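Local coordinates for phosphoribosylaminoimidazole-succinocarboxamide synthase (Thermotoga maritima, PDB 1KUT), which catalyses the ATP-dependent joining of L-aspartate to the carboxylate of 5-amino-1-(5-phosphoribosyl)imidazole-4-carboxylate, giving SAICAR in de novo purine biosynthesis, at residues G40-C43 / A44-A48; M51-L54 / S55-I59; I187-D190 / T191-L194. All coordinates share one frame; numbering follows the deposited sequence.

Interaction 1. Residues G40-C43 / A44-A48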
ATOM      1  N   GLY B  40     -27.155 -17.208  -2.408  1.00 29.42           N
ATOM      2  CA  GLY B  40     -26.206 -17.912  -1.559  1.00 28.19           C
ATOM      3  C   GLY B  40     -25.891 -19.302  -2.085  1.00 27.77           C
ATOM      4  O   GLY B  40     -24.742 -19.748  -2.055  1.00 27.73           O
ATOM      5  N   SER B  41     -26.918 -19.990  -2.578  1.00 27.24           N
ATOM      6  CA  SER B  41     -26.777 -21.337  -3.127  1.00 26.39           C
ATOM      7  C   SER B  41     -25.905 -21.305  -4.373  1.00 25.76           C
ATOM      8  O   SER B  41     -25.104 -22.206  -4.621  1.00 25.57           O
ATOM      9  CB  SER B  41     -28.158 -21.880  -3.484  1.00 26.80           C
ATOM     10  OG  SER B  41     -29.079 -21.574  -2.442  1.00 28.43           O
ATOM     11  N   ILE B  42     -26.080 -20.246  -5.155  1.00 25.15           N
ATOM     12  CA  ILE B  42     -25.336 -20.050  -6.388  1.00 24.63           C
ATOM     13  C   ILE B  42     -23.848 -19.889  -6.087  1.00 24.04           C
ATOM     14  O   ILE B  42     -23.015 -20.560  -6.683  1.00 23.35           O
ATOM     15  CB  ILE B  42     -25.878 -18.794  -7.144  1.00 24.63           C
ATOM     16  CG1 ILE B  42     -27.111 -19.196  -7.963  1.00 24.98           C
ATOM     17  CG2 ILE B  42     -24.800 -18.171  -8.012  1.00 24.56           C
ATOM     18  CD1 ILE B  42     -27.765 -18.055  -8.715  1.00 24.71           C
ATOM     19  N   CYS B  43     -23.527 -19.011  -5.143  1.00 23.49           N
ATOM     20  CA  CYS B  43     -22.135 -18.760  -4.790  1.00 23.13           C
ATOM     21  C   CYS B  43     -21.484 -19.967  -4.105  1.00 22.42           C
ATOM     22  O   CYS B  43     -20.327 -20.291  -4.372  1.00 22.47           O
ATOM     23  CB  CYS B  43     -22.042 -17.505  -3.910  1.00 23.32           C
ATOM     24  SG  CYS B  43     -22.351 -15.934  -4.835  1.00 25.50           S
ATOM     25  N   ALA B  44     -22.232 -20.643  -3.241  1.00 21.69           N
ATOM     26  CA  ALA B  44     -21.710 -21.811  -2.553  1.00 21.21           C
ATOM     27  C   ALA B  44     -21.272 -22.831  -3.587  1.00 20.97           C
ATOM     28  O   ALA B  44     -20.153 -23.342  -3.533  1.00 21.11           O
ATOM     29  CB  ALA B  44     -22.781 -22.417  -1.630  1.00 20.87           C
ATOM     30  N   GLU B  45     -22.140 -23.116  -4.549  1.00 20.48           N
ATOM     31  CA  GLU B  45     -21.791 -24.100  -5.567  1.00 20.20           C
ATOM     32  C   GLU B  45     -20.670 -23.689  -6.529  1.00 19.53           C
ATOM     33  O   GLU B  45     -19.829 -24.515  -6.875  1.00 19.14           O
ATOM     34  CB  GLU B  45     -23.028 -24.513  -6.359  1.00 20.42           C
ATOM     35  CG  GLU B  45     -22.747 -25.564  -7.402  1.00 20.98           C
ATOM     36  CD  GLU B  45     -23.996 -25.961  -8.165  1.00 22.58           C
ATOM     37  OE1 GLU B  45     -23.878 -26.792  -9.101  1.00 22.23           O
ATOM     38  OE2 GLU B  45     -25.096 -25.440  -7.821  1.00 23.16           O
ATOM     39  N   THR B  46     -20.627 -22.438  -6.979  1.00 19.31           N
ATOM     40  CA  THR B  46     -19.538 -22.086  -7.883  1.00 18.85           C
ATOM     41  C   THR B  46     -18.225 -22.078  -7.085  1.00 17.86           C
ATOM     42  O   THR B  46     -17.175 -22.397  -7.615  1.00 17.43           O
ATOM     43  CB  THR B  46     -19.792 -20.741  -8.649  1.00 19.23           C
ATOM     44  OG1 THR B  46     -19.069 -19.667  -8.049  1.00 20.16           O
ATOM     45  CG2 THR B  46     -21.267 -20.414  -8.671  1.00 19.29           C
ATOM     46  N   THR B  47     -18.288 -21.765  -5.799  1.00 17.35           N
ATOM     47  CA  THR B  47     -17.080 -21.800  -4.971  1.00 16.76           C
ATOM     48  C   THR B  47     -16.560 -23.239  -4.914  1.00 17.04           C
ATOM     49  O   THR B  47     -15.377 -23.486  -5.147  1.00 17.37           O
ATOM     50  CB  THR B  47     -17.368 -21.334  -3.518  1.00 16.37           C
ATOM     51  OG1 THR B  47     -17.747 -19.955  -3.530  1.00 15.14           O
ATOM     52  CG2 THR B  47     -16.131 -21.503  -2.627  1.00 15.62           C
ATOM     53  N   ALA B  48     -17.458 -24.182  -4.620  1.00 17.32           N
ATOM     54  CA  ALA B  48     -17.122 -25.603  -4.518  1.00 17.54           C
ATOM     55  C   ALA B  48     -16.575 -26.206  -5.798  1.00 17.62           C
ATOM     56  O   ALA B  48     -15.717 -27.085  -5.769  1.00 18.34           O
ATOM     57  CB  ALA B  48     -18.327 -26.380  -4.068  1.00 17.77           C
TER
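Cys-43 O takes two hydrogen bonds from the same residue one turn on: Thr-47 N reaches Cys-43 O at 2.9 Å and the hydroxyl Thr-47 OG1 reaches it at 2.7 Å. The two donors come from opposite faces of the carbonyl plane, the hydroxyl standing 38° out of it. What brings OG1 back over the preceding turn is its first torsion of -65°, which sets it beside its own backbone N, while CG2 goes anti to that N. The bonds Ala-44 N to Gly-40 O (2.9 Å) and Glu-45 N to Ser-41 O (3.1 Å) continue the ladder, and the methyl of Ala-44 rides against Gly-40, with CB 3.3 Å from Gly-40 O. Further out, Thr-47 OG1 is probably bonded to Ile-187 N as well, tying the helix to the loop that follows strand 181-183. The extended side chain of Glu-45, its CG anti to the backbone N (chi1 -178°), carries OE1 to a salt bridge with Arg-225 on helix 214-229, and Ile-42 and Cys-43 pack on Tyr-217 there. This is the i to i+4 pattern of an alpha-helix, here the first half of helix 39-55, with a threonine hydroxyl folded back onto the backbone.

Interaction 2. Residues M51-L54 / S55-I59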
HETATM    1  N   MSE B  51     -12.969 -24.371  -6.316  1.00 17.51           N
HETATM    2  CA  MSE B  51     -11.997 -24.880  -5.333  1.00 17.75           C
HETATM    3  C   MSE B  51     -11.632 -26.350  -5.500  1.00 18.44           C
HETATM    4  O   MSE B  51     -10.509 -26.761  -5.180  1.00 17.73           O
HETATM    5  CB  MSE B  51     -12.507 -24.658  -3.915  1.00 17.01           C
HETATM    6  CG  MSE B  51     -12.614 -23.207  -3.539  1.00 16.64           C
HETATM    7 SE   MSE B  51     -12.639 -23.059  -1.621  1.00 16.13          SE
HETATM    8  CE  MSE B  51     -14.299 -23.908  -1.220  1.00 18.20           C
ATOM      9  N   LYS B  52     -12.589 -27.139  -5.983  1.00 19.25           N
ATOM     10  CA  LYS B  52     -12.367 -28.561  -6.242  1.00 20.47           C
ATOM     11  C   LYS B  52     -11.332 -28.643  -7.374  1.00 21.01           C
ATOM     12  O   LYS B  52     -10.350 -29.386  -7.298  1.00 21.00           O
ATOM     13  CB  LYS B  52     -13.682 -29.216  -6.677  1.00 21.11           C
ATOM     14  CG  LYS B  52     -13.611 -30.723  -6.878  1.00 22.70           C
ATOM     15  CD  LYS B  52     -13.344 -31.443  -5.557  1.00 23.93           C
ATOM     16  CE  LYS B  52     -13.308 -32.958  -5.746  1.00 24.76           C
ATOM     17  NZ  LYS B  52     -12.721 -33.644  -4.550  1.00 25.20           N
ATOM     18  N   TYR B  53     -11.556 -27.852  -8.417  1.00 21.47           N
ATOM     19  CA  TYR B  53     -10.655 -27.788  -9.568  1.00 22.43           C
ATOM     20  C   TYR B  53      -9.234 -27.436  -9.132  1.00 22.79           C
ATOM     21  O   TYR B  53      -8.261 -28.004  -9.617  1.00 22.46           O
ATOM     22  CB  TYR B  53     -11.170 -26.723 -10.537  1.00 23.10           C
ATOM     23  CG  TYR B  53     -10.210 -26.311 -11.626  1.00 23.81           C
ATOM     24  CD1 TYR B  53      -9.965 -27.139 -12.727  1.00 24.29           C
ATOM     25  CD2 TYR B  53      -9.581 -25.067 -11.580  1.00 23.99           C
ATOM     26  CE1 TYR B  53      -9.116 -26.727 -13.767  1.00 24.37           C
ATOM     27  CE2 TYR B  53      -8.737 -24.648 -12.596  1.00 24.66           C
ATOM     28  CZ  TYR B  53      -8.507 -25.479 -13.692  1.00 25.19           C
ATOM     29  OH  TYR B  53      -7.670 -25.044 -14.704  1.00 25.66           O
ATOM     30  N   LEU B  54      -9.137 -26.466  -8.232  1.00 23.37           N
ATOM     31  CA  LEU B  54      -7.875 -25.986  -7.690  1.00 24.24           C
ATOM     32  C   LEU B  54      -7.168 -27.044  -6.830  1.00 24.64           C
ATOM     33  O   LEU B  54      -5.960 -27.278  -6.981  1.00 24.25           O
ATOM     34  CB  LEU B  54      -8.145 -24.743  -6.836  1.00 24.83           C
ATOM     35  CG  LEU B  54      -7.974 -23.320  -7.397  1.00 25.15           C
ATOM     36  CD1 LEU B  54      -8.284 -23.281  -8.874  1.00 25.37           C
ATOM     37  CD2 LEU B  54      -8.872 -22.365  -6.602  1.00 24.48           C
ATOM     38  N   SER B  55      -7.927 -27.668  -5.929  1.00 24.83           N
ATOM     39  CA  SER B  55      -7.396 -28.685  -5.022  1.00 25.69           C
ATOM     40  C   SER B  55      -6.877 -29.939  -5.725  1.00 26.06           C
ATOM     41  O   SER B  55      -5.853 -30.497  -5.329  1.00 25.58           O
ATOM     42  CB  SER B  55      -8.458 -29.091  -3.998  1.00 25.58           C
ATOM     43  OG  SER B  55      -8.845 -27.981  -3.206  1.00 26.97           O
ATOM     44  N   GLU B  56      -7.575 -30.411  -6.751  1.00 26.85           N
ATOM     45  CA  GLU B  56      -7.056 -31.588  -7.424  1.00 28.16           C
ATOM     46  C   GLU B  56      -5.770 -31.222  -8.140  1.00 27.82           C
ATOM     47  O   GLU B  56      -5.088 -32.081  -8.675  1.00 27.92           O
ATOM     48  CB  GLU B  56      -8.081 -32.195  -8.392  1.00 29.32           C
ATOM     49  CG  GLU B  56      -9.084 -31.241  -8.970  1.00 31.43           C
ATOM     50  CD  GLU B  56     -10.118 -31.956  -9.833  1.00 32.74           C
ATOM     51  OE1 GLU B  56     -10.746 -32.926  -9.338  1.00 33.34           O
ATOM     52  OE2 GLU B  56     -10.303 -31.544 -11.003  1.00 33.48           O
ATOM     53  N   LYS B  57      -5.420 -29.940  -8.122  1.00 27.86           N
ATOM     54  CA  LYS B  57      -4.182 -29.499  -8.759  1.00 27.99           C
ATOM     55  C   LYS B  57      -3.057 -29.351  -7.738  1.00 27.72           C
ATOM     56  O   LYS B  57      -1.918 -29.084  -8.108  1.00 27.57           O
ATOM     57  CB  LYS B  57      -4.395 -28.177  -9.493  1.00 28.49           C
ATOM     58  CG  LYS B  57      -5.469 -28.254 -10.579  1.00 29.75           C
ATOM     59  CD  LYS B  57      -5.691 -26.908 -11.251  1.00 30.26           C
ATOM     60  CE  LYS B  57      -4.520 -26.559 -12.143  1.00 31.23           C
ATOM     61  NZ  LYS B  57      -4.410 -27.517 -13.284  1.00 31.77           N
ATOM     62  N   GLY B  58      -3.375 -29.525  -6.455  1.00 27.40           N
ATOM     63  CA  GLY B  58      -2.350 -29.420  -5.422  1.00 26.85           C
ATOM     64  C   GLY B  58      -2.496 -28.203  -4.533  1.00 26.38           C
ATOM     65  O   GLY B  58      -2.014 -28.159  -3.398  1.00 26.53           O
ATOM     66  N   ILE B  59      -3.163 -27.193  -5.067  1.00 25.70           N
ATOM     67  CA  ILE B  59      -3.390 -25.969  -4.337  1.00 24.10           C
ATOM     68  C   ILE B  59      -4.239 -26.337  -3.135  1.00 23.25           C
ATOM     69  O   ILE B  59      -5.263 -27.014  -3.270  1.00 22.91           O
ATOM     70  CB  ILE B  59      -4.102 -24.962  -5.256  1.00 24.64           C
ATOM     71  CG1 ILE B  59      -3.124 -24.551  -6.363  1.00 24.74           C
ATOM     72  CG2 ILE B  59      -4.626 -23.773  -4.449  1.00 24.52           C
ATOM     73  CD1 ILE B  59      -3.735 -23.811  -7.539  1.00 24.77           C
TER
HETATM   74  O   HOH W   1      -8.264 -29.830 -11.674  1.00 40.33           O
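Ser-55 holds Met-51 O (a selenomethionine) twice, through its backbone N at 2.8 Å and its OG at 2.9 Å, the two donors lying on opposite faces of the carbonyl plane. OG turns back to the helix because it sits anti to its own carbonyl carbon (chi1 -61°), and it also bonds Thr-61 OG1. Without the hydroxyl, as with an alanine here, Met-51 O would probably keep only the backbone donor of the two and Thr-61 OG1 would lose its partner. Leu-54 lies on the packed side, pressed on Ile-151 and Leu-155 of helix 138-160, and Ile-59 CD1 comes within 4.3 Å of Leu-54 CG. Helix 39-55 finishes here in a Schellman motif: Gly-58, the first residue to leave helical angles, has a phi of 111°, where a CB would jam against Lys-57 O, and Ile-59 N makes a weak bond to Leu-54 O. The other side is looser and faces solvent. Lys-57 CG, anti to its carbonyl carbon, and an extended chi2 bring CD over one face of the Tyr-53 ring, a CH-pi contact 4.0 Å from the centroid; the chain bends only beyond it. Nearby a water donates to both Tyr-53 O (2.8 Å) and Glu-56 OE2 (2.7 Å).

Interaction 3. Residues I187-D190 / T191-L194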
ATOM      1  N   ILE B 187     -15.078 -18.110  -3.786  1.00 17.94           N
ATOM      2  CA  ILE B 187     -14.680 -17.790  -5.144  1.00 17.76           C
ATOM      3  C   ILE B 187     -15.940 -17.681  -5.986  1.00 18.34           C
ATOM      4  O   ILE B 187     -16.420 -18.671  -6.542  1.00 18.32           O
ATOM      5  CB  ILE B 187     -13.774 -18.866  -5.766  1.00 16.75           C
ATOM      6  CG1 ILE B 187     -12.530 -19.096  -4.914  1.00 16.59           C
ATOM      7  CG2 ILE B 187     -13.310 -18.397  -7.119  1.00 17.43           C
ATOM      8  CD1 ILE B 187     -11.575 -20.122  -5.518  1.00 16.01           C
ATOM      9  N   SER B 188     -16.479 -16.471  -6.094  1.00 19.15           N
ATOM     10  CA  SER B 188     -17.696 -16.276  -6.867  1.00 20.00           C
ATOM     11  C   SER B 188     -17.717 -14.869  -7.414  1.00 20.26           C
ATOM     12  O   SER B 188     -16.774 -14.112  -7.207  1.00 19.89           O
ATOM     13  CB  SER B 188     -18.909 -16.485  -5.965  1.00 20.37           C
ATOM     14  OG  SER B 188     -18.946 -15.471  -4.964  1.00 20.55           O
ATOM     15  N   PRO B 189     -18.797 -14.502  -8.134  1.00 20.56           N
ATOM     16  CA  PRO B 189     -18.894 -13.149  -8.690  1.00 20.71           C
ATOM     17  C   PRO B 189     -18.679 -12.098  -7.621  1.00 20.97           C
ATOM     18  O   PRO B 189     -18.346 -10.955  -7.924  1.00 21.40           O
ATOM     19  CB  PRO B 189     -20.296 -13.128  -9.291  1.00 20.71           C
ATOM     20  CG  PRO B 189     -20.393 -14.530  -9.864  1.00 20.25           C
ATOM     21  CD  PRO B 189     -19.848 -15.370  -8.697  1.00 20.47           C
ATOM     22  N   ASP B 190     -18.861 -12.479  -6.360  1.00 21.10           N
ATOM     23  CA  ASP B 190     -18.640 -11.532  -5.271  1.00 21.03           C
ATOM     24  C   ASP B 190     -17.142 -11.227  -5.066  1.00 20.64           C
ATOM     25  O   ASP B 190     -16.794 -10.191  -4.510  1.00 20.41           O
ATOM     26  CB  ASP B 190     -19.189 -12.082  -3.952  1.00 22.82           C
ATOM     27  CG  ASP B 190     -20.685 -11.902  -3.806  1.00 24.00           C
ATOM     28  OD1 ASP B 190     -21.193 -12.147  -2.694  1.00 25.39           O
ATOM     29  OD2 ASP B 190     -21.357 -11.525  -4.780  1.00 25.34           O
ATOM     30  N   THR B 191     -16.257 -12.117  -5.517  1.00 19.70           N
ATOM     31  CA  THR B 191     -14.821 -11.927  -5.297  1.00 19.30           C
ATOM     32  C   THR B 191     -13.960 -11.772  -6.528  1.00 19.45           C
ATOM     33  O   THR B 191     -12.734 -11.644  -6.422  1.00 18.90           O
ATOM     34  CB  THR B 191     -14.217 -13.099  -4.460  1.00 18.97           C
ATOM     35  OG1 THR B 191     -14.492 -14.346  -5.110  1.00 17.99           O
ATOM     36  CG2 THR B 191     -14.819 -13.138  -3.069  1.00 19.08           C
ATOM     37  N   PHE B 192     -14.582 -11.801  -7.697  1.00 20.04           N
ATOM     38  CA  PHE B 192     -13.838 -11.643  -8.929  1.00 20.45           C
ATOM     39  C   PHE B 192     -14.676 -10.960  -9.997  1.00 21.72           C
ATOM     40  O   PHE B 192     -15.913 -10.951  -9.919  1.00 21.24           O
ATOM     41  CB  PHE B 192     -13.307 -13.002  -9.421  1.00 19.95           C
ATOM     42  CG  PHE B 192     -14.374 -14.009  -9.806  1.00 19.55           C
ATOM     43  CD1 PHE B 192     -15.223 -13.786 -10.896  1.00 19.27           C
ATOM     44  CD2 PHE B 192     -14.450 -15.236  -9.148  1.00 19.65           C
ATOM     45  CE1 PHE B 192     -16.119 -14.769 -11.331  1.00 18.97           C
ATOM     46  CE2 PHE B 192     -15.347 -16.234  -9.576  1.00 18.95           C
ATOM     47  CZ  PHE B 192     -16.180 -15.995 -10.676  1.00 19.06           C
ATOM     48  N   ARG B 193     -13.977 -10.369 -10.966  1.00 22.96           N
ATOM     49  CA  ARG B 193     -14.564  -9.661 -12.103  1.00 24.80           C
ATOM     50  C   ARG B 193     -14.222 -10.504 -13.325  1.00 25.45           C
ATOM     51  O   ARG B 193     -13.046 -10.647 -13.674  1.00 25.25           O
ATOM     52  CB  ARG B 193     -13.920  -8.283 -12.271  1.00 25.69           C
ATOM     53  CG  ARG B 193     -14.123  -7.299 -11.128  1.00 27.51           C
ATOM     54  CD  ARG B 193     -13.279  -6.049 -11.408  1.00 29.06           C
ATOM     55  NE  ARG B 193     -13.717  -4.831 -10.727  1.00 29.76           N
ATOM     56  CZ  ARG B 193     -13.850  -4.704  -9.411  1.00 31.05           C
ATOM     57  NH1 ARG B 193     -13.591  -5.728  -8.606  1.00 31.46           N
ATOM     58  NH2 ARG B 193     -14.219  -3.538  -8.897  1.00 31.62           N
ATOM     59  N   LEU B 194     -15.238 -11.060 -13.970  1.00 26.58           N
ATOM     60  CA  LEU B 194     -15.015 -11.910 -15.130  1.00 28.20           C
ATOM     61  C   LEU B 194     -15.762 -11.320 -16.314  1.00 29.50           C
ATOM     62  O   LEU B 194     -16.935 -10.962 -16.195  1.00 29.63           O
ATOM     63  CB  LEU B 194     -15.525 -13.315 -14.834  1.00 27.64           C
ATOM     64  CG  LEU B 194     -15.257 -14.381 -15.887  1.00 27.80           C
ATOM     65  CD1 LEU B 194     -13.862 -14.954 -15.684  1.00 27.13           C
ATOM     66  CD2 LEU B 194     -16.324 -15.472 -15.781  1.00 27.54           C
TER
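Ser-188 and Thr-191 are joined by reciprocal hydrogen bonds. The backbone N of Ser-188 donates to Thr-191 OG1 at 3.1 Å and 157°, while Thr-191 N donates to Ser-188 O at 2.7 Å. The latter donor stands well above the carbonyl plane, 43° out of it. Thr-191 OG1 occupies the position between its own N and carbonyl carbon (chi1 56°), which turns the oxygen back to Ser-188 N, while CG2, anti to the carbonyl carbon, lies by Asp-190 C. Phe-192 N adds a weak bond to the same Ser-188 O.

Backbone atoms cover one face of the Phe-192 ring, and a methyl meets its edge. Ser-188 O lies 3.2 Å above the plane of the Phe-192 ring, offset toward the rim, and Pro-189 N lies over the same face. Ile-187 supplies the methyl, with CG2 3.9 Å from Phe-192 CE2, the two side chains crossing at about a right angle. Pro-189 CD approaches Phe-192 CZ at 4.2 Å. Val-220 of helix 214-229 and Ile-169 of strand 164-175 pack on the phenylalanine too.

The polar ends are held by partners outside the turn: Asp-190 bonds Tyr-217 OH through OD2 and makes a salt bridge to Lys-39 through OD1, and Ser-188 OG bonds Glu-186. The chemistry is that of a tight turn leading into strand 192-196, in which the Thr-191 hydroxyl accepts the Ser-188 N-H across the turn. The N-H and C=O of the buried Ser-188 thus both find partners within the turn, so its shape is held by its own backbone and one hydroxyl.

Interactions 1 and 2 lie in series on helix 39-55, the first near its start and the second at its end, with their centres about 16 Å apart. The loop of interaction 3 lies alongside and touches both. Its centre is about 11 Å from that of interaction 1, where Thr-47 OG1 stands 3.3 Å from Ile-187 N, the probable hydrogen bond, and Cys-43 SG lies 3.4 Å from Ser-188 OG. Toward interaction 2, about 17 Å away between centres, the touch is apolar: Ile-187 CD1 meets Leu-54 CD2 at 3.7 Å and Met-51 CG at 3.8 Å. Ile-187 therefore spans both, its backbone serving one contact and its side chain the other.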